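Local structure of cytochrome cL (2D0W) at residues 14-20 with 92-97; 85-91 with 119-123. The protein carries electrons through a covalently bound heme in the periplasm, probably accepting them from methanol dehydrogenase during methanol oxidation. All coordinates share one frame. Residue numbers count along the deposited sequence, not the author numbering.

Both contacts draw on helix 88-97, whose first turn serves contact 2 and whose last turns serve contact 1; their centres lie about 14 Å apart. In contact 2 the start of the helix and the 3-10 turn leading into it pair with helix 112-124 beside the heme, whereas contact 1 places segment 14-20 against the second half of the helix, chiefly on Phe96, with Phe92 at the side. The two sites meet where Ile95 CD1 lies 3.8 Å from Ile119 CG1 and 3.9 Å from Ile122 CD1. A probable hydrogen bond of 2.7 Å joins Thr94 OG1 to Asn85 OD1, while Asn85 ND2 reaches heme O1A at 2.7 Å. Thr94, Ile95, Leu91 and Ile122 also line the heme pocket.

Contact 1 of 2, residues 14-20 with 92-97; sequences LDVEGQA and FETIFG. With HEM (protoporphyrin IX containing Fe), chain H.
Segment 14-20 enters extended at Leu14 (phi/psi -82/130), turns at Asp15 and makes the short helix 16-19; segment 92-97 is the last part of helix 88-97. The closest CA atoms are those of Leu14 and Gly97, 6.5 Å apart, and no hydrogen bond crosses the interface, which buries 314 Å². Leu14 points toward the helix, with its CD2 3.8 Å from Glu93 O, its CG 4.1 Å from Phe96 CD1 and its CD1 3.9 Å from Gly97 CA. An ideal CB on Gly97 would clash with that CD1, so the close fit uses the missing side chain. Asp15 centres an inverse gamma turn and is the N-cap of helix 16-19, its OD2 accepting a weak bond of 3.0 Å from Gly18 N. Val16 follows with chi1 t: its CG2 lies over one face of the Phe96 ring and touches the edge of Phe92 at CE2 (4.2 Å), and its CA is 3.7 Å from Phe96 CZ. Gln19 CB (4.0 Å from Phe96 CE1) and Ala20 N (3.7 Å from Phe96 CZ) meet the edge of the Phe96 ring. Both phenylalanines take chi1 t; Phe92 also meets the rings of Phe5 and Phe33. On the far side of the helix Thr94 CG2 approaches heme C2A at 3.6 Å, and from its flank Ile95 CG2 comes within 3.8 Å of heme CBB. The arrangement is an N-terminal segment packed on the side of a heme-lining helix turned away from the heme, in a class I cytochrome c fold.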
ATOM      1  N   LEU A  14      -0.065   3.520 -17.693  1.00 21.56           N
ATOM      2  CA  LEU A  14      -0.945   2.532 -17.135  1.00 21.81           C
ATOM      3  C   LEU A  14      -2.388   2.873 -17.490  1.00 21.83           C
ATOM      4  O   LEU A  14      -2.802   3.986 -17.262  1.00 22.93           O
ATOM      5  CB  LEU A  14      -0.753   2.514 -15.620  1.00 22.45           C
ATOM      6  CG  LEU A  14       0.069   1.372 -15.010  1.00 25.17           C
ATOM      7  CD1 LEU A  14       1.086   0.762 -15.966  1.00 23.67           C
ATOM      8  CD2 LEU A  14       0.661   1.769 -13.654  1.00 22.15           C
ATOM      9  N   ASP A  15      -3.170   1.934 -18.024  1.00 21.76           N
ATOM     10  CA  ASP A  15      -4.580   2.266 -18.298  1.00 23.11           C
ATOM     11  C   ASP A  15      -5.464   1.907 -17.115  1.00 22.15           C
ATOM     12  O   ASP A  15      -6.165   0.899 -17.121  1.00 23.86           O
ATOM     13  CB  ASP A  15      -5.076   1.685 -19.641  1.00 25.01           C
ATOM     14  CG  ASP A  15      -6.557   1.970 -19.914  1.00 25.78           C
ATOM     15  OD1 ASP A  15      -7.105   1.242 -20.742  1.00 28.55           O
ATOM     16  OD2 ASP A  15      -7.169   2.898 -19.340  1.00 27.12           O
ATOM     17  N   VAL A  16      -5.402   2.757 -16.095  1.00 21.21           N
ATOM     18  CA  VAL A  16      -6.105   2.541 -14.835  1.00 23.13           C
ATOM     19  C   VAL A  16      -7.615   2.311 -15.030  1.00 22.82           C
ATOM     20  O   VAL A  16      -8.140   1.297 -14.622  1.00 24.58           O
ATOM     21  CB  VAL A  16      -5.791   3.667 -13.807  1.00 22.06           C
ATOM     22  CG1 VAL A  16      -6.602   3.472 -12.539  1.00 23.12           C
ATOM     23  CG2 VAL A  16      -4.301   3.705 -13.504  1.00 21.02           C
ATOM     24  N   GLU A  17      -8.302   3.229 -15.709  1.00 25.70           N
ATOM     25  CA  GLU A  17      -9.765   3.076 -15.895  1.00 27.32           C
ATOM     26  C   GLU A  17     -10.149   1.864 -16.733  1.00 26.22           C
ATOM     27  O   GLU A  17     -11.220   1.269 -16.568  1.00 27.12           O
ATOM     28  CB  GLU A  17     -10.337   4.331 -16.520  1.00 30.58           C
ATOM     29  CG  GLU A  17      -9.575   5.597 -16.164  1.00 35.69           C
ATOM     30  CD  GLU A  17     -10.227   6.390 -15.063  1.00 38.77           C
ATOM     31  OE1 GLU A  17      -9.487   6.997 -14.250  1.00 39.34           O
ATOM     32  OE2 GLU A  17     -11.486   6.416 -15.030  1.00 41.01           O
ATOM     33  N   GLY A  18      -9.267   1.494 -17.644  1.00 25.52           N
ATOM     34  CA  GLY A  18      -9.541   0.376 -18.516  1.00 24.84           C
ATOM     35  C   GLY A  18      -9.342  -0.953 -17.827  1.00 22.92           C
ATOM     36  O   GLY A  18     -10.052  -1.915 -18.122  1.00 24.46           O
ATOM     37  N   GLN A  19      -8.389  -0.994 -16.890  1.00 21.46           N
ATOM     38  CA  GLN A  19      -7.898  -2.244 -16.327  1.00 18.19           C
ATOM     39  C   GLN A  19      -8.400  -2.542 -14.933  1.00 17.70           C
ATOM     40  O   GLN A  19      -8.630  -3.698 -14.606  1.00 19.84           O
ATOM     41  CB  GLN A  19      -6.361  -2.326 -16.413  1.00 17.55           C
ATOM     42  CG  GLN A  19      -5.804  -2.646 -17.825  1.00 17.47           C
ATOM     43  CD  GLN A  19      -5.945  -4.124 -18.219  1.00 18.84           C
ATOM     44  OE1 GLN A  19      -5.349  -5.006 -17.595  1.00 17.31           O
ATOM     45  NE2 GLN A  19      -6.722  -4.388 -19.272  1.00 17.54           N
ATOM     46  N   ALA A  20      -8.564  -1.511 -14.108  1.00 17.04           N
ATOM     47  CA  ALA A  20      -9.148  -1.691 -12.777  1.00 17.21           C
ATOM     48  C   ALA A  20     -10.564  -2.294 -12.835  1.00 19.42           C
ATOM     49  O   ALA A  20     -11.318  -2.012 -13.764  1.00 19.43           O
ATOM     50  CB  ALA A  20      -9.166  -0.396 -12.067  1.00 14.95           C
ATOM     51  N   PHE A  92       1.654   2.440  -5.758  1.00 13.50           N
ATOM     52  CA  PHE A  92       0.463   2.089  -6.500  1.00 13.19           C
ATOM     53  C   PHE A  92       0.852   1.625  -7.927  1.00 13.14           C
ATOM     54  O   PHE A  92       0.359   0.584  -8.417  1.00 14.06           O
ATOM     55  CB  PHE A  92      -0.485   3.304  -6.527  1.00 14.13           C
ATOM     56  CG  PHE A  92      -1.689   3.152  -7.454  1.00 18.03           C
ATOM     57  CD1 PHE A  92      -2.874   2.599  -6.988  1.00 17.72           C
ATOM     58  CD2 PHE A  92      -1.624   3.556  -8.789  1.00 18.13           C
ATOM     59  CE1 PHE A  92      -3.984   2.470  -7.832  1.00 19.32           C
ATOM     60  CE2 PHE A  92      -2.711   3.420  -9.641  1.00 19.42           C
ATOM     61  CZ  PHE A  92      -3.906   2.883  -9.159  1.00 19.89           C
ATOM     62  N   GLU A  93       1.726   2.403  -8.583  1.00 13.20           N
ATOM     63  CA  GLU A  93       2.086   2.139  -9.981  1.00 13.56           C
ATOM     64  C   GLU A  93       2.812   0.772 -10.039  1.00 14.04           C
ATOM     65  O   GLU A  93       2.530  -0.046 -10.914  1.00 13.88           O
ATOM     66  CB  GLU A  93       2.983   3.286 -10.525  1.00 15.90           C
ATOM     67  CG  GLU A  93       2.341   4.635 -10.716  1.00 17.90           C
ATOM     68  CD  GLU A  93       3.343   5.747 -11.140  1.00 24.32           C
ATOM     69  OE1 GLU A  93       4.466   5.791 -10.568  1.00 24.61           O
ATOM     70  OE2 GLU A  93       3.014   6.581 -12.044  1.00 25.29           O
ATOM     71  N   THR A  94       3.695   0.490  -9.077  1.00 13.75           N
ATOM     72  CA  THR A  94       4.416  -0.801  -9.055  1.00 14.71           C
ATOM     73  C   THR A  94       3.436  -1.954  -8.897  1.00 15.49           C
ATOM     74  O   THR A  94       3.463  -2.923  -9.671  1.00 13.21           O
ATOM     75  CB  THR A  94       5.479  -0.798  -7.970  1.00 15.23           C
ATOM     76  OG1 THR A  94       6.394   0.251  -8.277  1.00 16.37           O
ATOM     77  CG2 THR A  94       6.226  -2.149  -7.879  1.00 14.92           C
ATOM     78  N   ILE A  95       2.522  -1.826  -7.934  1.00 12.40           N
ATOM     79  CA  ILE A  95       1.502  -2.853  -7.722  1.00 11.85           C
ATOM     80  C   ILE A  95       0.576  -2.961  -8.909  1.00 10.95           C
ATOM     81  O   ILE A  95       0.338  -4.070  -9.369  1.00 10.78           O
ATOM     82  CB  ILE A  95       0.712  -2.669  -6.401  1.00 11.79           C
ATOM     83  CG1 ILE A  95       1.712  -2.538  -5.260  1.00  9.75           C
ATOM     84  CG2 ILE A  95      -0.228  -3.900  -6.143  1.00 13.30           C
ATOM     85  CD1 ILE A  95       1.147  -1.851  -3.983  1.00  6.61           C
ATOM     86  N   PHE A  96       0.097  -1.820  -9.424  1.00 11.99           N
ATOM     87  CA  PHE A  96      -0.901  -1.821 -10.485  1.00 12.70           C
ATOM     88  C   PHE A  96      -0.311  -2.426 -11.762  1.00 13.27           C
ATOM     89  O   PHE A  96      -0.899  -3.326 -12.349  1.00 13.29           O
ATOM     90  CB  PHE A  96      -1.443  -0.398 -10.814  1.00 12.68           C
ATOM     91  CG  PHE A  96      -2.716  -0.414 -11.594  1.00 13.61           C
ATOM     92  CD1 PHE A  96      -2.731  -0.729 -12.957  1.00 12.68           C
ATOM     93  CD2 PHE A  96      -3.923  -0.115 -10.981  1.00 12.58           C
ATOM     94  CE1 PHE A  96      -3.946  -0.751 -13.667  1.00 12.37           C
ATOM     95  CE2 PHE A  96      -5.113  -0.155 -11.667  1.00 12.85           C
ATOM     96  CZ  PHE A  96      -5.135  -0.481 -13.005  1.00 12.71           C
ATOM     97  N   GLY A  97       0.839  -1.892 -12.191  1.00 13.75           N
ATOM     98  CA  GLY A  97       1.398  -2.257 -13.490  1.00 14.22           C
ATOM     99  C   GLY A  97       2.460  -3.319 -13.411  1.00 16.64           C
ATOM    100  O   GLY A  97       2.815  -3.869 -14.434  1.00 16.83           O
TER
HETATM  101  CHA HEM H 200       8.870  -6.336  -6.498  1.00 11.45           C
HETATM  102  CHB HEM H 200       4.702  -5.498  -4.109  1.00 11.35           C
HETATM  103  CHC HEM H 200       2.912  -9.867  -5.319  1.00 11.09           C
HETATM  104  CHD HEM H 200       7.450 -11.050  -6.576  1.00 12.06           C
HETATM  105  C1A HEM H 200       7.873  -5.652  -5.799  1.00 13.45           C
HETATM  106  C2A HEM H 200       7.841  -4.249  -5.404  1.00 10.27           C
HETATM  107  C3A HEM H 200       6.709  -4.045  -4.729  1.00 12.24           C
HETATM  108  C4A HEM H 200       5.942  -5.283  -4.681  1.00 13.60           C
HETATM  109  CMA HEM H 200       6.224  -2.714  -4.069  1.00 11.38           C
HETATM  110  CAA HEM H 200       8.964  -3.218  -5.656  1.00 10.58           C
HETATM  111  CBA HEM H 200       9.942  -3.357  -4.476  1.00 10.55           C
HETATM  112  CGA HEM H 200      11.025  -2.285  -4.486  1.00 15.58           C
HETATM  113  O1A HEM H 200      10.877  -1.262  -5.198  1.00 14.75           O
HETATM  114  O2A HEM H 200      12.040  -2.475  -3.774  1.00 17.30           O
HETATM  115  C1B HEM H 200       3.829  -6.580  -4.268  1.00 14.31           C
HETATM  116  C2B HEM H 200       2.452  -6.761  -3.793  1.00 13.21           C
HETATM  117  C3B HEM H 200       1.986  -7.847  -4.180  1.00 11.92           C
HETATM  118  C4B HEM H 200       2.993  -8.587  -4.876  1.00 12.69           C
HETATM  119  CMB HEM H 200       1.796  -5.713  -2.895  1.00 12.82           C
HETATM  120  CAB HEM H 200       0.499  -8.237  -4.189  1.00 11.21           C
HETATM  121  CBB HEM H 200      -0.395  -7.459  -4.716  1.00  9.54           C
HETATM  122  C1C HEM H 200       4.000 -10.595  -5.750  1.00 14.09           C
HETATM  123  C2C HEM H 200       3.989 -11.960  -6.313  1.00 12.99           C
HETATM  124  C3C HEM H 200       5.235 -12.289  -6.596  1.00 15.39           C
HETATM  125  C4C HEM H 200       6.092 -11.115  -6.362  1.00 13.11           C
HETATM  126  CMC HEM H 200       2.831 -12.903  -6.023  1.00 13.84           C
HETATM  127  CAC HEM H 200       5.872 -13.686  -6.889  1.00 14.46           C
HETATM  128  CBC HEM H 200       5.237 -14.449  -7.737  1.00 12.62           C
HETATM  129  C1D HEM H 200       8.239  -9.935  -6.776  1.00 11.53           C
HETATM  130  C2D HEM H 200       9.563  -9.912  -7.369  1.00 14.72           C
HETATM  131  C3D HEM H 200      10.002  -8.452  -7.357  1.00 11.95           C
HETATM  132  C4D HEM H 200       8.920  -7.715  -6.733  1.00 11.93           C
HETATM  133  CMD HEM H 200      10.356 -11.139  -7.914  1.00 13.15           C
HETATM  134  CAD HEM H 200      11.333  -7.813  -7.895  1.00 13.10           C
HETATM  135  CBD HEM H 200      10.887  -7.188  -9.220  1.00 15.88           C
HETATM  136  CGD HEM H 200      11.860  -6.178  -9.775  1.00 17.09           C
HETATM  137  O1D HEM H 200      11.567  -5.542 -10.804  1.00 16.27           O
HETATM  138  O2D HEM H 200      12.919  -5.996  -9.159  1.00 17.21           O
HETATM  139  NA  HEM H 200       6.712  -6.230  -5.322  1.00 13.94           N
HETATM  140  NB  HEM H 200       4.101  -7.793  -4.865  1.00 11.54           N
HETATM  141  NC  HEM H 200       5.290 -10.094  -5.845  1.00 15.50           N
HETATM  142  ND  HEM H 200       7.924  -8.632  -6.401  1.00 12.13           N
HETATM  143 FE   HEM H 200       5.953  -8.150  -5.680  1.00 14.17          FE

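Contact 2 of 2, residues 85-91 with 119-123; sequences NTTDKGL and IAWIR. With HEM (protoporphyrin IX containing Fe), chain H.
Residues 85-86 end a 3-10 segment, Thr87 is extended (-106/150), and helix 88-97 starts at Asp88; residues 119-123 are helical. Asp88 and Ile119 have the closest CA atoms, at 7.4 Å. Thr87 is the N-cap: its OG1 accepts from Gly90 N at 3.1 Å and also bonds Lys84 O. Arg123 (chi1 m, chi2 m, chi3 t) spreads its guanidinium across this helix start. Asn85 O accepts from Arg123 NH1 at 2.9 Å and Arg123 NH2 at 3.1 Å, while Asp88 OD2 forms a salt bridge with Arg123 NE at 3.1 Å and NH2 at 3.2 Å. Asp88 OD1 is satisfied by Asp39 N. Leu91 CD2 covers one guanidinium face, 3.6 Å from Arg123 CZ, and packs on Ile122 CG2 at 3.8 Å and Ile119 CG2 at 4.0 Å. Asn85 ND2 donates to heme O1A at 2.7 Å, its OD1 is satisfied by Thr94 OG1, and Leu91 CD1 lies 3.3 Å from heme CMA, Ile122 CD1 3.6 Å from heme CMB. This buried helix pairing beside a propionate-binding asparagine forms one wall of a cytochrome c heme pocket.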
ATOM      1  N   ASN A  85       8.891   4.265  -4.915  1.00 17.18           N
ATOM      2  CA  ASN A  85       8.032   3.449  -4.045  1.00 17.47           C
ATOM      3  C   ASN A  85       7.946   3.991  -2.596  1.00 18.24           C
ATOM      4  O   ASN A  85       7.180   3.495  -1.803  1.00 18.50           O
ATOM      5  CB  ASN A  85       8.418   1.961  -4.101  1.00 16.26           C
ATOM      6  CG  ASN A  85       7.987   1.274  -5.421  1.00 18.47           C
ATOM      7  OD1 ASN A  85       7.009   1.688  -6.088  1.00 17.98           O
ATOM      8  ND2 ASN A  85       8.698   0.189  -5.783  1.00 16.07           N
ATOM      9  N   THR A  86       8.757   5.008  -2.277  1.00 18.37           N
ATOM     10  CA  THR A  86       8.614   5.791  -1.040  1.00 17.45           C
ATOM     11  C   THR A  86       7.428   6.788  -1.114  1.00 18.02           C
ATOM     12  O   THR A  86       7.082   7.440  -0.123  1.00 19.70           O
ATOM     13  CB  THR A  86       9.942   6.561  -0.674  1.00 17.68           C
ATOM     14  OG1 THR A  86      10.244   7.566  -1.661  1.00 18.24           O
ATOM     15  CG2 THR A  86      11.128   5.625  -0.515  1.00 17.75           C
ATOM     16  N   THR A  87       6.836   6.948  -2.295  1.00 17.55           N
ATOM     17  CA  THR A  87       5.591   7.709  -2.458  1.00 15.77           C
ATOM     18  C   THR A  87       4.458   6.716  -2.687  1.00 15.13           C
ATOM     19  O   THR A  87       4.678   5.629  -3.284  1.00 14.47           O
ATOM     20  CB  THR A  87       5.693   8.726  -3.640  1.00 16.05           C
ATOM     21  OG1 THR A  87       5.669   8.032  -4.890  1.00 16.60           O
ATOM     22  CG2 THR A  87       7.015   9.491  -3.589  1.00 15.33           C
ATOM     23  N   ASP A  88       3.241   7.072  -2.266  1.00 15.01           N
ATOM     24  CA  ASP A  88       2.084   6.196  -2.495  1.00 16.02           C
ATOM     25  C   ASP A  88       1.817   6.074  -3.968  1.00 15.52           C
ATOM     26  O   ASP A  88       1.422   5.020  -4.419  1.00 15.91           O
ATOM     27  CB  ASP A  88       0.820   6.687  -1.769  1.00 17.55           C
ATOM     28  CG  ASP A  88       0.953   6.579  -0.249  1.00 19.48           C
ATOM     29  OD1 ASP A  88       0.214   7.272   0.448  1.00 23.26           O
ATOM     30  OD2 ASP A  88       1.813   5.846   0.246  1.00 18.00           O
ATOM     31  N   LYS A  89       2.080   7.143  -4.722  1.00 17.10           N
ATOM     32  CA  LYS A  89       1.850   7.097  -6.172  1.00 18.73           C
ATOM     33  C   LYS A  89       2.712   6.035  -6.847  1.00 17.53           C
ATOM     34  O   LYS A  89       2.207   5.287  -7.704  1.00 16.84           O
ATOM     35  CB  LYS A  89       2.061   8.462  -6.814  1.00 21.23           C
ATOM     36  CG  LYS A  89       1.364   8.605  -8.139  1.00 25.08           C
ATOM     37  CD  LYS A  89       2.324   8.505  -9.277  1.00 28.24           C
ATOM     38  CE  LYS A  89       2.481   9.828  -9.982  1.00 31.46           C
ATOM     39  NZ  LYS A  89       1.322  10.073 -10.835  1.00 29.11           N
ATOM     40  N   GLY A  90       3.992   5.988  -6.480  1.00 15.64           N
ATOM     41  CA  GLY A  90       4.932   5.000  -7.036  1.00 14.74           C
ATOM     42  C   GLY A  90       4.598   3.576  -6.666  1.00 14.20           C
ATOM     43  O   GLY A  90       4.629   2.690  -7.518  1.00 14.46           O
ATOM     44  N   LEU A  91       4.295   3.354  -5.392  1.00 11.97           N
ATOM     45  CA  LEU A  91       3.890   2.052  -4.887  1.00 13.09           C
ATOM     46  C   LEU A  91       2.630   1.558  -5.612  1.00 12.84           C
ATOM     47  O   LEU A  91       2.562   0.408  -6.113  1.00 12.80           O
ATOM     48  CB  LEU A  91       3.690   2.120  -3.344  1.00 12.86           C
ATOM     49  CG  LEU A  91       3.384   0.797  -2.652  1.00 14.42           C
ATOM     50  CD1 LEU A  91       4.377  -0.192  -3.127  1.00 13.56           C
ATOM     51  CD2 LEU A  91       3.431   0.869  -1.117  1.00 12.84           C
ATOM     52  N   ILE A 119      -2.038  -0.787   0.312  1.00 10.56           N
ATOM     53  CA  ILE A 119      -0.865   0.120   0.428  1.00 11.69           C
ATOM     54  C   ILE A 119      -0.739   0.590   1.919  1.00 10.93           C
ATOM     55  O   ILE A 119       0.352   0.632   2.481  1.00 12.25           O
ATOM     56  CB  ILE A 119      -1.025   1.276  -0.549  1.00 14.06           C
ATOM     57  CG1 ILE A 119      -0.765   0.804  -1.983  1.00 13.25           C
ATOM     58  CG2 ILE A 119      -0.106   2.493  -0.195  1.00 14.32           C
ATOM     59  CD1 ILE A 119      -1.184   1.810  -3.119  1.00 14.34           C
ATOM     60  N   ALA A 120      -1.851   0.894   2.575  1.00 10.62           N
ATOM     61  CA  ALA A 120      -1.814   1.294   4.002  1.00 10.11           C
ATOM     62  C   ALA A 120      -1.189   0.205   4.831  1.00  9.67           C
ATOM     63  O   ALA A 120      -0.433   0.482   5.768  1.00  9.70           O
ATOM     64  CB  ALA A 120      -3.218   1.604   4.546  1.00 11.11           C
ATOM     65  N   TRP A 121      -1.495  -1.049   4.497  1.00 10.30           N
ATOM     66  CA  TRP A 121      -0.888  -2.207   5.233  1.00 11.07           C
ATOM     67  C   TRP A 121       0.601  -2.256   4.989  1.00 12.89           C
ATOM     68  O   TRP A 121       1.355  -2.470   5.924  1.00 13.39           O
ATOM     69  CB  TRP A 121      -1.478  -3.575   4.825  1.00 11.24           C
ATOM     70  CG  TRP A 121      -0.860  -4.750   5.558  1.00 15.02           C
ATOM     71  CD1 TRP A 121      -0.151  -5.806   5.016  1.00 16.75           C
ATOM     72  CD2 TRP A 121      -0.886  -4.973   6.959  1.00 16.15           C
ATOM     73  NE1 TRP A 121       0.244  -6.677   6.008  1.00 16.59           N
ATOM     74  CE2 TRP A 121      -0.195  -6.184   7.212  1.00 17.86           C
ATOM     75  CE3 TRP A 121      -1.437  -4.272   8.041  1.00 18.72           C
ATOM     76  CZ2 TRP A 121      -0.026  -6.700   8.516  1.00 18.63           C
ATOM     77  CZ3 TRP A 121      -1.253  -4.790   9.349  1.00 19.49           C
ATOM     78  CH2 TRP A 121      -0.556  -5.991   9.554  1.00 16.86           C
ATOM     79  N   ILE A 122       1.016  -2.158   3.706  1.00 12.78           N
ATOM     80  CA  ILE A 122       2.434  -2.131   3.375  1.00 13.20           C
ATOM     81  C   ILE A 122       3.194  -1.037   4.136  1.00 12.64           C
ATOM     82  O   ILE A 122       4.285  -1.277   4.645  1.00 14.08           O
ATOM     83  CB  ILE A 122       2.686  -2.037   1.819  1.00 11.81           C
ATOM     84  CG1 ILE A 122       2.137  -3.296   1.120  1.00 11.58           C
ATOM     85  CG2 ILE A 122       4.189  -1.765   1.527  1.00  9.79           C
ATOM     86  CD1 ILE A 122       2.025  -3.122  -0.428  1.00 13.56           C
ATOM     87  N   ARG A 123       2.626   0.161   4.232  1.00 10.59           N
ATOM     88  CA  ARG A 123       3.262   1.226   5.034  1.00 12.21           C
ATOM     89  C   ARG A 123       3.329   0.835   6.503  1.00 10.45           C
ATOM     90  O   ARG A 123       4.332   1.130   7.194  1.00 12.51           O
ATOM     91  CB  ARG A 123       2.541   2.573   4.886  1.00  9.46           C
ATOM     92  CG  ARG A 123       2.447   3.094   3.400  1.00 13.14           C
ATOM     93  CD  ARG A 123       3.814   3.031   2.770  1.00 11.86           C
ATOM     94  NE  ARG A 123       3.786   3.764   1.517  1.00 13.92           N
ATOM     95  CZ  ARG A 123       4.733   3.742   0.590  1.00 14.16           C
ATOM     96  NH1 ARG A 123       5.802   3.005   0.738  1.00 12.95           N
ATOM     97  NH2 ARG A 123       4.572   4.473  -0.501  1.00 14.64           N
TER
HETATM   98  CHA HEM H 200       8.870  -6.336  -6.498  1.00 11.45           C
HETATM   99  CHB HEM H 200       4.702  -5.498  -4.109  1.00 11.35           C
HETATM  100  CHC HEM H 200       2.912  -9.867  -5.319  1.00 11.09           C
HETATM  101  CHD HEM H 200       7.450 -11.050  -6.576  1.00 12.06           C
HETATM  102  C1A HEM H 200       7.873  -5.652  -5.799  1.00 13.45           C
HETATM  103  C2A HEM H 200       7.841  -4.249  -5.404  1.00 10.27           C
HETATM  104  C3A HEM H 200       6.709  -4.045  -4.729  1.00 12.24           C
HETATM  105  C4A HEM H 200       5.942  -5.283  -4.681  1.00 13.60           C
HETATM  106  CMA HEM H 200       6.224  -2.714  -4.069  1.00 11.38           C
HETATM  107  CAA HEM H 200       8.964  -3.218  -5.656  1.00 10.58           C
HETATM  108  CBA HEM H 200       9.942  -3.357  -4.476  1.00 10.55           C
HETATM  109  CGA HEM H 200      11.025  -2.285  -4.486  1.00 15.58           C
HETATM  110  O1A HEM H 200      10.877  -1.262  -5.198  1.00 14.75           O
HETATM  111  O2A HEM H 200      12.040  -2.475  -3.774  1.00 17.30           O
HETATM  112  C1B HEM H 200       3.829  -6.580  -4.268  1.00 14.31           C
HETATM  113  C2B HEM H 200       2.452  -6.761  -3.793  1.00 13.21           C
HETATM  114  C3B HEM H 200       1.986  -7.847  -4.180  1.00 11.92           C
HETATM  115  C4B HEM H 200       2.993  -8.587  -4.876  1.00 12.69           C
HETATM  116  CMB HEM H 200       1.796  -5.713  -2.895  1.00 12.82           C
HETATM  117  CAB HEM H 200       0.499  -8.237  -4.189  1.00 11.21           C
HETATM  118  CBB HEM H 200      -0.395  -7.459  -4.716  1.00  9.54           C
HETATM  119  C1C HEM H 200       4.000 -10.595  -5.750  1.00 14.09           C
HETATM  120  C2C HEM H 200       3.989 -11.960  -6.313  1.00 12.99           C
HETATM  121  C3C HEM H 200       5.235 -12.289  -6.596  1.00 15.39           C
HETATM  122  C4C HEM H 200       6.092 -11.115  -6.362  1.00 13.11           C
HETATM  123  CMC HEM H 200       2.831 -12.903  -6.023  1.00 13.84           C
HETATM  124  CAC HEM H 200       5.872 -13.686  -6.889  1.00 14.46           C
HETATM  125  CBC HEM H 200       5.237 -14.449  -7.737  1.00 12.62           C
HETATM  126  C1D HEM H 200       8.239  -9.935  -6.776  1.00 11.53           C
HETATM  127  C2D HEM H 200       9.563  -9.912  -7.369  1.00 14.72           C
HETATM  128  C3D HEM H 200      10.002  -8.452  -7.357  1.00 11.95           C
HETATM  129  C4D HEM H 200       8.920  -7.715  -6.733  1.00 11.93           C
HETATM  130  CMD HEM H 200      10.356 -11.139  -7.914  1.00 13.15           C
HETATM  131  CAD HEM H 200      11.333  -7.813  -7.895  1.00 13.10           C
HETATM  132  CBD HEM H 200      10.887  -7.188  -9.220  1.00 15.88           C
HETATM  133  CGD HEM H 200      11.860  -6.178  -9.775  1.00 17.09           C
HETATM  134  O1D HEM H 200      11.567  -5.542 -10.804  1.00 16.27           O
HETATM  135  O2D HEM H 200      12.919  -5.996  -9.159  1.00 17.21           O
HETATM  136  NA  HEM H 200       6.712  -6.230  -5.322  1.00 13.94           N
HETATM  137  NB  HEM H 200       4.101  -7.793  -4.865  1.00 11.54           N
HETATM  138  NC  HEM H 200       5.290 -10.094  -5.845  1.00 15.50           N
HETATM  139  ND  HEM H 200       7.924  -8.632  -6.401  1.00 12.13           N
HETATM  140 FE   HEM H 200       5.953  -8.150  -5.680  1.00 14.17          FE